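Local coordinates for putative Oleoyl-[acyl-carrier protein] thioesterase (Lactobacillus plantarum, PDB 2OWN) that probably hydrolyses the thioester bond of oleoyl-[acyl-carrier protein], releasing the free fatty acid, at residues B[220-225]-B[237-242]; B[148-153]-B[202-207]. All coordinates share one frame; numbering follows the deposited sequence.

Contact 1: residues B[220-225]-B[237-242]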
# COMPACT_ATOMS: atom_id res chain seq x y z
N THR B 220 -12.39 6.53 14.84
CA THR B 220 -13.70 5.86 14.81
C THR B 220 -14.30 6.22 13.44
O THR B 220 -14.53 7.40 13.18
CB THR B 220 -14.60 6.33 15.96
OG1 THR B 220 -13.92 6.13 17.21
CG2 THR B 220 -15.92 5.55 15.99
N ALA B 221 -14.48 5.20 12.59
CA ALA B 221 -15.02 5.35 11.23
C ALA B 221 -16.49 4.97 11.25
O ALA B 221 -16.83 3.90 11.76
CB ALA B 221 -14.28 4.46 10.25
N HIS B 222 -17.34 5.85 10.72
CA HIS B 222 -18.79 5.63 10.64
C HIS B 222 -19.23 5.62 9.18
O HIS B 222 -18.60 6.28 8.36
CB HIS B 222 -19.56 6.72 11.39
CG HIS B 222 -19.16 6.88 12.82
ND1 HIS B 222 -19.64 6.07 13.82
CD2 HIS B 222 -18.36 7.79 13.42
CE1 HIS B 222 -19.14 6.45 14.98
NE2 HIS B 222 -18.36 7.50 14.76
N ALA B 223 -20.30 4.87 8.87
CA ALA B 223 -20.86 4.78 7.50
C ALA B 223 -22.37 4.45 7.48
O ALA B 223 -22.82 3.61 8.27
CB ALA B 223 -20.10 3.76 6.64
N ASN B 224 -23.10 5.16 6.62
CA ASN B 224 -24.54 4.99 6.37
C ASN B 224 -24.70 4.66 4.90
O ASN B 224 -24.22 5.43 4.07
CB ASN B 224 -25.34 6.28 6.65
CG ASN B 224 -25.44 6.62 8.13
OD1 ASN B 224 -25.59 5.74 8.97
ND2 ASN B 224 -25.45 7.91 8.43
N ILE B 225 -25.34 3.53 4.59
CA ILE B 225 -25.62 3.10 3.22
C ILE B 225 -27.01 3.69 2.98
O ILE B 225 -27.98 3.26 3.64
CB ILE B 225 -25.61 1.57 3.05
CG1 ILE B 225 -24.24 0.99 3.47
CG2 ILE B 225 -25.95 1.20 1.58
CD1 ILE B 225 -24.17 -0.53 3.44
N SER B 237 -22.49 7.69 3.12
CA SER B 237 -22.12 8.89 3.87
C SER B 237 -21.18 8.38 4.96
O SER B 237 -21.59 7.53 5.74
CB SER B 237 -23.35 9.55 4.47
OG SER B 237 -23.02 10.67 5.27
N HIS B 238 -19.97 8.93 5.02
CA HIS B 238 -18.92 8.53 5.96
C HIS B 238 -18.42 9.67 6.84
O HIS B 238 -18.45 10.83 6.42
CB HIS B 238 -17.70 7.99 5.21
CG HIS B 238 -17.97 6.86 4.27
ND1 HIS B 238 -17.58 5.57 4.55
CD2 HIS B 238 -18.58 6.82 3.06
CE1 HIS B 238 -17.95 4.78 3.55
NE2 HIS B 238 -18.56 5.52 2.64
N LEU B 239 -17.93 9.30 8.03
CA LEU B 239 -17.33 10.21 9.02
C LEU B 239 -16.19 9.50 9.76
O LEU B 239 -16.39 8.40 10.26
CB LEU B 239 -18.36 10.72 10.04
CG LEU B 239 -17.90 11.62 11.21
CD1 LEU B 239 -17.20 12.89 10.72
CD2 LEU B 239 -19.06 11.98 12.12
N ILE B 240 -15.01 10.13 9.79
CA ILE B 240 -13.84 9.66 10.54
C ILE B 240 -13.67 10.70 11.66
O ILE B 240 -13.61 11.91 11.37
CB ILE B 240 -12.54 9.57 9.71
CG1 ILE B 240 -12.70 8.69 8.46
CG2 ILE B 240 -11.37 9.04 10.57
CD1 ILE B 240 -13.01 7.23 8.73
N GLU B 241 -13.64 10.23 12.91
CA GLU B 241 -13.45 11.07 14.10
C GLU B 241 -12.43 10.45 15.08
O GLU B 241 -12.20 9.25 15.04
CB GLU B 241 -14.79 11.33 14.81
CG GLU B 241 -15.53 10.08 15.30
CD GLU B 241 -16.86 10.36 15.97
OE1 GLU B 241 -17.32 11.53 16.05
OE2 GLU B 241 -17.46 9.38 16.45
N VAL B 242 -11.85 11.30 15.93
CA VAL B 242 -10.87 10.92 16.97
C VAL B 242 -11.34 11.50 18.33
O VAL B 242 -10.96 12.62 18.69
CB VAL B 242 -9.42 11.33 16.60
CG1 VAL B 242 -8.42 10.95 17.69
CG2 VAL B 242 -9.01 10.67 15.30
O HOH W 1 -16.33 5.23 7.16
O HOH W 2 -25.07 10.40 7.03
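An antiparallel beta hairpin of the C-terminal hot-dog domain brings strands 218-227 and 233-241 together; residues 220-225 and 237-241 run 169° apart. Thr220 with Glu241, His222 with Leu239 and Asn224 with Ser237 are hydrogen-bonded pairs, each closed by two backbone bonds. The shortest runs from Thr220 N to Glu241 O at 2.7 Å. Ala221 with Ile240 and Ala223 with His238 are the non-hydrogen-bonded pairs between them. Their side chains turn to the face covered by helix 184-191, where Thr191 and Leu188 meet them. There Ile240 CD1 presses on Ala221 CB at 3.4 Å, a tight fit for two carbons. Water 1 lies at the edge of the His238 ring, bonded to ND1, and donates to His222 O; His238 NE2 is hydrogen-bonded to Thr236 OG1. Thr220, His222, Asn224, Ser237, Leu239 and Glu241 line the other face. The Glu241 chain starts in the crowded position (chi1 60°), then runs extended diagonally to His222. Its carboxylate stands 80° from the imidazole plane. Thr163 OG1 at ND1 and Glu241 OE2 at NE2 hold the ring's rotation from both ends. His222 NE2 donates to Glu241 OE2 at 2.7 Å; OE2 lies near the ring plane, NE2 above the carboxylate plane.

Contact 2: residues B[148-153]-B[202-207]. With SO4 (sulfate ion), chain O.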
# COMPACT_ATOMS: atom_id res chain seq x y z
N ARG B 148 -17.17 26.63 -5.59
CA ARG B 148 -17.27 25.72 -4.44
C ARG B 148 -17.40 24.29 -4.96
O ARG B 148 -18.22 24.02 -5.85
CB ARG B 148 -18.46 26.09 -3.53
CG ARG B 148 -18.30 25.61 -2.09
CD ARG B 148 -19.54 25.90 -1.22
NE ARG B 148 -20.61 24.90 -1.36
CZ ARG B 148 -21.83 24.97 -0.79
NH1 ARG B 148 -22.21 25.99 0.00
NH2 ARG B 148 -22.70 23.97 -1.03
N LEU B 149 -16.58 23.37 -4.43
CA LEU B 149 -16.62 21.95 -4.85
C LEU B 149 -17.89 21.27 -4.27
O LEU B 149 -18.45 21.79 -3.30
CB LEU B 149 -15.36 21.16 -4.44
CG LEU B 149 -14.01 21.41 -5.14
CD1 LEU B 149 -13.52 22.86 -5.09
CD2 LEU B 149 -12.97 20.47 -4.53
N PRO B 150 -18.36 20.13 -4.87
CA PRO B 150 -19.53 19.43 -4.32
C PRO B 150 -19.30 18.98 -2.86
O PRO B 150 -18.30 18.32 -2.60
CB PRO B 150 -19.71 18.23 -5.26
CG PRO B 150 -19.03 18.61 -6.49
CD PRO B 150 -17.87 19.45 -6.08
N ARG B 151 -20.13 19.46 -1.94
CA ARG B 151 -20.00 19.14 -0.52
C ARG B 151 -20.47 17.72 -0.19
O ARG B 151 -21.43 17.24 -0.82
CB ARG B 151 -20.81 20.08 0.40
CG ARG B 151 -20.23 21.45 0.64
CD ARG B 151 -21.18 22.23 1.56
NE ARG B 151 -20.63 23.49 2.06
CZ ARG B 151 -21.29 24.38 2.82
NH1 ARG B 151 -22.57 24.19 3.20
NH2 ARG B 151 -20.66 25.49 3.21
N PRO B 152 -19.79 17.04 0.78
CA PRO B 152 -20.32 15.76 1.23
C PRO B 152 -21.60 16.00 2.08
O PRO B 152 -21.86 17.13 2.54
CB PRO B 152 -19.20 15.17 2.11
CG PRO B 152 -18.03 16.01 1.91
CD PRO B 152 -18.51 17.35 1.47
N ILE B 153 -22.38 14.93 2.28
CA ILE B 153 -23.59 14.95 3.10
C ILE B 153 -23.13 15.18 4.55
O ILE B 153 -22.09 14.65 4.96
CB ILE B 153 -24.42 13.63 3.00
CG1 ILE B 153 -24.95 13.42 1.57
CG2 ILE B 153 -25.60 13.60 3.99
CD1 ILE B 153 -25.68 12.09 1.36
N LEU B 202 -17.21 2.41 -8.02
CA LEU B 202 -17.13 3.84 -7.68
C LEU B 202 -17.55 4.71 -8.87
O LEU B 202 -17.16 4.44 -10.01
CB LEU B 202 -15.70 4.22 -7.26
CG LEU B 202 -15.20 3.56 -5.97
CD1 LEU B 202 -13.70 3.57 -5.92
CD2 LEU B 202 -15.84 4.20 -4.73
N VAL B 203 -18.40 5.70 -8.58
CA VAL B 203 -18.90 6.69 -9.55
C VAL B 203 -18.37 8.08 -9.18
O VAL B 203 -17.86 8.79 -10.05
CB VAL B 203 -20.46 6.68 -9.64
CG1 VAL B 203 -20.99 7.73 -10.61
CG2 VAL B 203 -20.96 5.31 -10.06
N HIS B 204 -18.52 8.47 -7.90
CA HIS B 204 -18.09 9.78 -7.41
C HIS B 204 -17.66 9.74 -5.93
O HIS B 204 -18.16 8.90 -5.18
CB HIS B 204 -19.25 10.76 -7.60
CG HIS B 204 -18.84 12.19 -7.70
ND1 HIS B 204 -18.65 13.01 -6.61
CD2 HIS B 204 -18.60 12.94 -8.80
CE1 HIS B 204 -18.30 14.21 -7.04
NE2 HIS B 204 -18.26 14.19 -8.36
N VAL B 205 -16.73 10.62 -5.54
CA VAL B 205 -16.24 10.76 -4.15
C VAL B 205 -16.00 12.25 -3.79
O VAL B 205 -15.36 12.96 -4.57
CB VAL B 205 -14.91 9.99 -3.90
CG1 VAL B 205 -14.48 10.08 -2.43
CG2 VAL B 205 -15.01 8.50 -4.31
N ASP B 206 -16.54 12.69 -2.64
CA ASP B 206 -16.33 14.04 -2.06
C ASP B 206 -15.63 13.85 -0.74
O ASP B 206 -16.07 13.00 0.02
CB ASP B 206 -17.62 14.76 -1.77
CG ASP B 206 -18.41 15.08 -2.98
OD1 ASP B 206 -17.83 15.31 -4.07
OD2 ASP B 206 -19.64 15.19 -2.81
N VAL B 207 -14.58 14.62 -0.46
CA VAL B 207 -13.83 14.54 0.81
C VAL B 207 -13.61 15.94 1.39
O VAL B 207 -13.34 16.86 0.63
CB VAL B 207 -12.44 13.87 0.63
CG1 VAL B 207 -11.79 13.60 2.00
CG2 VAL B 207 -12.53 12.55 -0.13
S SO4 O . -16.77 24.86 1.45
O1 SO4 O . -17.66 24.06 0.63
O2 SO4 O . -16.31 24.04 2.57
O3 SO4 O . -15.64 25.28 0.64
O4 SO4 O . -17.45 26.05 1.95
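Asp206 sets its carboxylate against the backbone of Pro150 and Arg151, with CG 3.3 Å from Pro150 O. Its CB points toward the loop, and CG is anti to the carbonyl carbon (chi1 -65°). No hydrogen bond crosses here. Pro150 O lies 3.4 Å from both Asp206 OD1 and OD2, and Arg151 O lies 3.4 Å from OD2; all are acceptors. The partial negative charge of two carbonyl oxygens so near may raise the carboxylate's affinity for a proton. Pro150 CB lies 3.7 Å from Asp206 OD1, while the ring of Pro152 crosses the aspartate obliquely and puts CG 3.9 Å from Asp206 CB. Asp206 OD1 also lies in plane at the edge of the His204 ring. The contact lays the loop between strands 141-142 and 162-167, probably the linker of the two hot-dog domains, across strand 200-209, antiparallel to strands 61-72 and 246-256. A classic beta bulge sets Val203 and His204 opposite the single residue Gln253. Arg151 points away from the strand, its chain extended from CG to NE. One of two deposited Arg148 conformers lays its guanidinium face to face on that of Arg151, Arg148 NH1 3.4 Å above the plane. A sulfate ion, probably from the crystallisation liquor, lies beside the pair. Arg151 NE reaches sulfate O1 at 3.3 Å, and NH2 reaches O4; both bonds are weak, and Gln67 NE2 also bonds the ion.

How the contacts relate
From the N terminus, the chain completes the strands of the N-terminal domain before reaching 148-153, the first half of contact 2. It passes through strand 162-167 and helix 184-191 and returns at 202-207, closing a loop of 48 residues. Contact 1 follows in series, with no nesting or crossing. Strand 218-227 follows strand 200-209, and contact 1 closes a span of 11 residues around the hairpin turn. Contact 2 ties the probable interdomain linker to a strand at the junction of the domains, whereas contact 1 is local to the C-terminal domain. Their centres are about 15 Å apart. They touch where Ile153 CB packs 4.0 Å from Ser237 OG, and strand 246-256 lies between strands 200-209 and 233-241.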